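Long-range contacts in protein HTP-2 (Caenorhabditis elegans, PDB 4TZM), which binds a closure-motif peptide of HTP-3 through its HORMA domain and probably helps assemble the meiotic chromosome axis: residues Ser15-Asp20 with Glu162-Val167; Ala121-Ser126 with Cys246-Met251. All blocks are in the same frame, centred on the assembly; numbering follows the deposited sequence.

Contact 1: residues Ser15-Asp20 with Glu162-Val167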
loop_
_atom_site.group_PDB
_atom_site.type_symbol
_atom_site.label_atom_id
_atom_site.label_comp_id
_atom_site.label_asym_id
_atom_site.label_seq_id
_atom_site.Cartn_x
_atom_site.Cartn_y
_atom_site.Cartn_z
ATOM N N SER A 15 -0.281 20.031 -23.861
ATOM C CA SER A 15 0.121 19.007 -22.900
ATOM C C SER A 15 -1.010 18.698 -21.924
ATOM O O SER A 15 -1.733 19.595 -21.491
ATOM C CB SER A 15 1.373 19.442 -22.133
ATOM O OG SER A 15 2.519 19.439 -22.968
ATOM N N LYS A 16 -1.162 17.422 -21.590
ATOM C CA LYS A 16 -2.147 16.996 -20.603
ATOM C C LYS A 16 -1.472 16.311 -19.423
ATOM O O LYS A 16 -0.636 15.429 -19.614
ATOM C CB LYS A 16 -3.171 16.048 -21.234
ATOM C CG LYS A 16 -4.382 16.735 -21.844
ATOM C CD LYS A 16 -5.449 15.720 -22.218
ATOM C CE LYS A 16 -6.741 16.400 -22.641
ATOM N NZ LYS A 16 -7.810 15.408 -22.951
ATOM N N ASP A 17 -1.835 16.705 -18.204
ATOM C CA ASP A 17 -1.295 16.042 -17.023
ATOM C C ASP A 17 -1.824 14.613 -16.965
ATOM O O ASP A 17 -2.788 14.314 -16.259
ATOM C CB ASP A 17 -1.661 16.792 -15.746
ATOM C CG ASP A 17 -1.174 16.084 -14.495
ATOM O OD1 ASP A 17 -0.154 15.371 -14.576
ATOM O OD2 ASP A 17 -1.819 16.228 -13.433
ATOM N N ALA A 18 -1.184 13.735 -17.727
ATOM C CA ALA A 18 -1.566 12.335 -17.796
ATOM C C ALA A 18 -0.393 11.511 -18.293
ATOM O O ALA A 18 0.477 12.016 -19.001
ATOM C CB ALA A 18 -2.771 12.155 -18.704
ATOM N N ILE A 19 -0.368 10.239 -17.921
ATOM C CA ILE A 19 0.715 9.365 -18.340
ATOM C C ILE A 19 0.404 8.710 -19.682
ATOM O O ILE A 19 -0.620 8.045 -19.842
ATOM C CB ILE A 19 1.000 8.286 -17.280
ATOM C CG1 ILE A 19 1.647 8.930 -16.051
ATOM C CG2 ILE A 19 1.905 7.196 -17.844
ATOM C CD1 ILE A 19 1.479 8.137 -14.779
ATOM N N ASP A 20 1.289 8.921 -20.650
ATOM C CA ASP A 20 1.152 8.298 -21.958
ATOM C C ASP A 20 2.088 7.099 -22.049
ATOM O O ASP A 20 3.182 7.190 -22.608
ATOM C CB ASP A 20 1.452 9.300 -23.073
ATOM C CG ASP A 20 0.856 8.883 -24.405
ATOM O OD1 ASP A 20 -0.249 8.300 -24.405
ATOM O OD2 ASP A 20 1.490 9.140 -25.450
ATOM N N GLU A 162 2.326 16.983 -7.721
ATOM C CA GLU A 162 3.234 17.511 -8.734
ATOM C C GLU A 162 3.056 16.889 -10.118
ATOM O O GLU A 162 3.932 17.017 -10.976
ATOM C CB GLU A 162 4.688 17.336 -8.269
ATOM C CG GLU A 162 5.032 18.057 -6.969
ATOM C CD GLU A 162 5.170 19.566 -7.131
ATOM O OE1 GLU A 162 4.865 20.089 -8.223
ATOM O OE2 GLU A 162 5.594 20.230 -6.159
ATOM N N GLY A 163 1.929 16.220 -10.334
ATOM C CA GLY A 163 1.621 15.694 -11.649
ATOM C C GLY A 163 1.629 14.181 -11.719
ATOM O O GLY A 163 2.120 13.509 -10.812
ATOM N N ALA A 164 1.087 13.645 -12.809
ATOM C CA ALA A 164 1.002 12.202 -12.995
ATOM C C ALA A 164 2.381 11.560 -13.113
ATOM O O ALA A 164 2.620 10.486 -12.559
ATOM C CB ALA A 164 0.159 11.880 -14.220
ATOM N N GLU A 165 3.288 12.211 -13.833
ATOM C CA GLU A 165 4.614 11.642 -14.037
ATOM C C GLU A 165 5.361 11.508 -12.712
ATOM O O GLU A 165 6.077 10.531 -12.504
ATOM C CB GLU A 165 5.420 12.481 -15.036
ATOM C CG GLU A 165 4.964 12.333 -16.488
ATOM C CD GLU A 165 5.359 10.999 -17.110
ATOM O OE1 GLU A 165 6.176 10.273 -16.505
ATOM O OE2 GLU A 165 4.855 10.679 -18.209
ATOM N N SER A 166 5.178 12.469 -11.810
ATOM C CA SER A 166 5.804 12.387 -10.491
ATOM C C SER A 166 5.241 11.212 -9.692
ATOM O O SER A 166 5.977 10.546 -8.967
ATOM C CB SER A 166 5.623 13.696 -9.714
ATOM O OG SER A 166 4.271 13.876 -9.324
ATOM N N VAL A 167 3.944 10.951 -9.834
ATOM C CA VAL A 167 3.324 9.812 -9.160
ATOM C C VAL A 167 3.911 8.498 -9.680
ATOM O O VAL A 167 4.239 7.601 -8.896
ATOM C CB VAL A 167 1.787 9.800 -9.338
ATOM C CG1 VAL A 167 1.186 8.595 -8.654
ATOM C CG2 VAL A 167 1.173 11.077 -8.783
#
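The first turn of helix 164-185 meets the N-terminal segment of the chain here, and an aspartate from that segment accepts the first N-H of the helix. Gly-163 holds the N-cap position, just ahead of the helix. Asp-17, from a distant part of the sequence, accepts the N-H of the next residue, Ala-164. The CG of Asp-17 lies anti to the backbone N (chi1 177°), which carries the carboxylate across to the helix. OD1 of Asp-17 accepts from N of Ala-164 at 2.8 Å through its syn lone pair, and the N-H points almost straight at it (169°). The negative charge sits at the positive end of the helix dipole, which probably favours the ionised carboxylate. Helix 164-185 is a long helix of the HORMA domain, and the contact joins its start to the extended loop ahead of helix 35-56. Asp-17 is the centre of an inverse gamma turn in that loop. Past the turn, CA of Ala-18 rests 4.0 Å from CB of Ala-164, which points toward the loop. Ile-19 comes in alongside: its CG1, anti to the carbonyl carbon, lies 3.8 Å from the same Ala-164 CB. CD1 of Ile-19 reaches 3.4 Å from O of Ala-164. Within the helix start, OG of Ser-166 donates to O of Gly-163 at 2.6 Å from above the carbonyl plane, and the same oxygen accepts the backbone N-H of Val-167. Ile-19 also touches Trp-24 and pairs through its backbone with Ser-30, while Val-167 packs on Val-32.

Contact 2: residues Ala121-Ser126 with Cys246-Met251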
loop_
_atom_site.group_PDB
_atom_site.type_symbol
_atom_site.label_atom_id
_atom_site.label_comp_id
_atom_site.label_asym_id
_atom_site.label_seq_id
_atom_site.Cartn_x
_atom_site.Cartn_y
_atom_site.Cartn_z
ATOM N N ALA A 121 4.399 -7.801 16.801
ATOM C CA ALA A 121 4.869 -8.359 15.539
ATOM C C ALA A 121 6.387 -8.478 15.484
ATOM O O ALA A 121 7.104 -7.849 16.262
ATOM C CB ALA A 121 4.372 -7.517 14.381
ATOM N N ILE A 122 6.863 -9.299 14.553
ATOM C CA ILE A 122 8.289 -9.449 14.307
ATOM C C ILE A 122 8.656 -8.751 12.998
ATOM O O ILE A 122 9.831 -8.524 12.709
ATOM C CB ILE A 122 8.708 -10.934 14.249
ATOM C CG1 ILE A 122 8.156 -11.607 12.989
ATOM C CG2 ILE A 122 8.239 -11.669 15.499
ATOM C CD1 ILE A 122 8.846 -12.918 12.646
ATOM N N GLU A 123 7.633 -8.407 12.217
ATOM C CA GLU A 123 7.813 -7.673 10.966
ATOM C C GLU A 123 6.512 -6.991 10.539
ATOM O O GLU A 123 5.445 -7.604 10.574
ATOM C CB GLU A 123 8.304 -8.608 9.858
ATOM C CG GLU A 123 8.568 -7.922 8.528
ATOM C CD GLU A 123 9.403 -8.773 7.589
ATOM O OE1 GLU A 123 10.634 -8.870 7.796
ATOM O OE2 GLU A 123 8.828 -9.347 6.643
ATOM N N VAL A 124 6.601 -5.723 10.144
ATOM C CA VAL A 124 5.427 -4.966 9.713
ATOM C C VAL A 124 5.690 -4.145 8.454
ATOM O O VAL A 124 6.666 -3.401 8.380
ATOM C CB VAL A 124 4.932 -4.000 10.816
ATOM C CG1 VAL A 124 3.834 -3.094 10.281
ATOM C CG2 VAL A 124 4.438 -4.769 12.027
ATOM N N PHE A 125 4.815 -4.287 7.464
ATOM C CA PHE A 125 4.802 -3.388 6.319
ATOM C C PHE A 125 3.541 -2.534 6.370
ATOM O O PHE A 125 2.435 -3.043 6.182
ATOM C CB PHE A 125 4.877 -4.170 5.008
ATOM C CG PHE A 125 6.250 -4.678 4.688
ATOM C CD1 PHE A 125 6.708 -5.870 5.231
ATOM C CD2 PHE A 125 7.091 -3.962 3.848
ATOM C CE1 PHE A 125 7.980 -6.340 4.939
ATOM C CE2 PHE A 125 8.362 -4.425 3.551
ATOM C CZ PHE A 125 8.808 -5.617 4.096
ATOM N N SER A 126 3.708 -1.241 6.633
ATOM C CA SER A 126 2.566 -0.362 6.875
ATOM C C SER A 126 2.392 0.699 5.794
ATOM O O SER A 126 3.368 1.247 5.278
ATOM C CB SER A 126 2.703 0.315 8.239
ATOM O OG SER A 126 3.874 1.108 8.301
ATOM N N CYS A 246 8.585 0.085 6.950
ATOM C CA CYS A 246 8.860 -1.293 7.328
ATOM C C CYS A 246 9.582 -1.353 8.664
ATOM O O CYS A 246 10.661 -0.786 8.823
ATOM C CB CYS A 246 9.688 -2.005 6.254
ATOM S SG CYS A 246 10.177 -3.705 6.668
ATOM N N TRP A 247 8.956 -2.019 9.627
ATOM C CA TRP A 247 9.619 -2.408 10.863
ATOM C C TRP A 247 9.952 -3.887 10.745
ATOM O O TRP A 247 9.150 -4.659 10.220
ATOM C CB TRP A 247 8.732 -2.151 12.081
ATOM C CG TRP A 247 8.583 -0.706 12.445
ATOM C CD1 TRP A 247 9.465 0.053 13.158
ATOM C CD2 TRP A 247 7.477 0.150 12.134
ATOM N NE1 TRP A 247 8.981 1.330 13.302
ATOM C CE2 TRP A 247 7.762 1.416 12.682
ATOM C CE3 TRP A 247 6.276 -0.030 11.440
ATOM C CZ2 TRP A 247 6.889 2.497 12.559
ATOM C CZ3 TRP A 247 5.409 1.044 11.320
ATOM C CH2 TRP A 247 5.721 2.290 11.876
ATOM N N SER A 248 11.125 -4.294 11.215
ATOM C CA SER A 248 11.515 -5.690 11.050
ATOM C C SER A 248 12.568 -6.166 12.045
ATOM O O SER A 248 13.513 -5.448 12.367
ATOM C CB SER A 248 12.019 -5.923 9.622
ATOM O OG SER A 248 12.156 -7.308 9.354
ATOM N N LYS A 249 12.384 -7.390 12.527
ATOM C CA LYS A 249 13.395 -8.070 13.322
ATOM C C LYS A 249 14.530 -8.526 12.415
ATOM O O LYS A 249 15.662 -8.717 12.859
ATOM C CB LYS A 249 12.798 -9.274 14.053
ATOM C CG LYS A 249 11.991 -8.940 15.297
ATOM C CD LYS A 249 12.868 -8.321 16.372
ATOM C CE LYS A 249 12.292 -8.568 17.758
ATOM N NZ LYS A 249 13.069 -7.877 18.825
ATOM N N SER A 250 14.212 -8.689 11.134
ATOM C CA SER A 250 15.141 -9.261 10.164
ATOM C C SER A 250 16.098 -8.225 9.571
ATOM O O SER A 250 16.781 -8.498 8.580
ATOM C CB SER A 250 14.359 -9.945 9.038
ATOM O OG SER A 250 13.404 -10.855 9.555
ATOM N N MET A 251 16.152 -7.043 10.181
ATOM C CA MET A 251 16.987 -5.957 9.676
ATOM C C MET A 251 18.280 -5.825 10.479
ATOM O O MET A 251 18.276 -5.338 11.611
ATOM C CB MET A 251 16.214 -4.635 9.700
ATOM C CG MET A 251 16.738 -3.581 8.733
ATOM S SD MET A 251 15.838 -2.023 8.852
ATOM C CE MET A 251 14.139 -2.590 8.805
HETATM O O HOH W 1 11.282 -10.593 11.084
#
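Strands 123-126 and 246-248 run antiparallel at 178°, their axes 4.6 Å apart, in the main sheet of the HORMA domain. Val-124 and Trp-247 form the hydrogen-bonded pair. N of Val-124 gives a nearly straight bond to O of Trp-247 at 2.8 Å, and N of Trp-247 answers with a more bent one (145°) to O of Val-124. The tight part lies on the face carrying Glu-123, Phe-125, Cys-246 and Ser-248. SG of Cys-246, anti to its backbone N, sits over one face of the Phe-125 ring, offset toward the rim and 3.5 Å from CZ. OE2 of Glu-123 lies at the ring edge, in its plane. The extended Glu-123 chain brings OE1 across to OG of Ser-248, which donates to its anti lone pair at 2.7 Å. Arg-57 forms a salt bridge with the same OE1, which probably offsets the charge of this buried carboxylate. Ser-248 OG also accepts from N of Ser-250, closing an ST turn. On the other face, CG1 of Val-124 lies at the edge of the Trp-247 indole. OG of Ser-126 is buried near CZ3 of Trp-247, without a polar partner in the model. Beyond the strands, N of Lys-249 binds O of Ile-122, and a water joins that oxygen to OG of the buried Ser-250. Only the outer parts of Lys-249 and Ile-122 form a looser, solvent side. CB and CG of Lys-249 pack by Ile-122, and the rest bends at chi2 into an exposed position. Ile-122 and Glu-123 form a classic bulge against Val-112 of strand 105-113. Strand 228-235 flanks Cys-246 and Trp-247, while Leu-181 of helix 164-185 packs on Phe-125 and Cys-246.

Overall arrangement
The two contacts lie on opposite sides of the chain's centre, about 33 Å apart between centres and with no touch between them. Helix 164-185 relates them: contact 1 holds its first turn, and residues further along it cover the buried face of contact 2. Contact 1 is partly buried and lies near the surface. It depends on one charged hydrogen bond at the helix start and a small apolar patch. Contact 2 is mostly buried and larger, with regular backbone pairing on which side-chain contacts build. Its pairing of strand 123-133 with the C-terminal strand 240-248 is consistent with the closed HORMA conformation known from Mad2. Contact 1 instead joins the N-terminal loop to the start of helix 164-185.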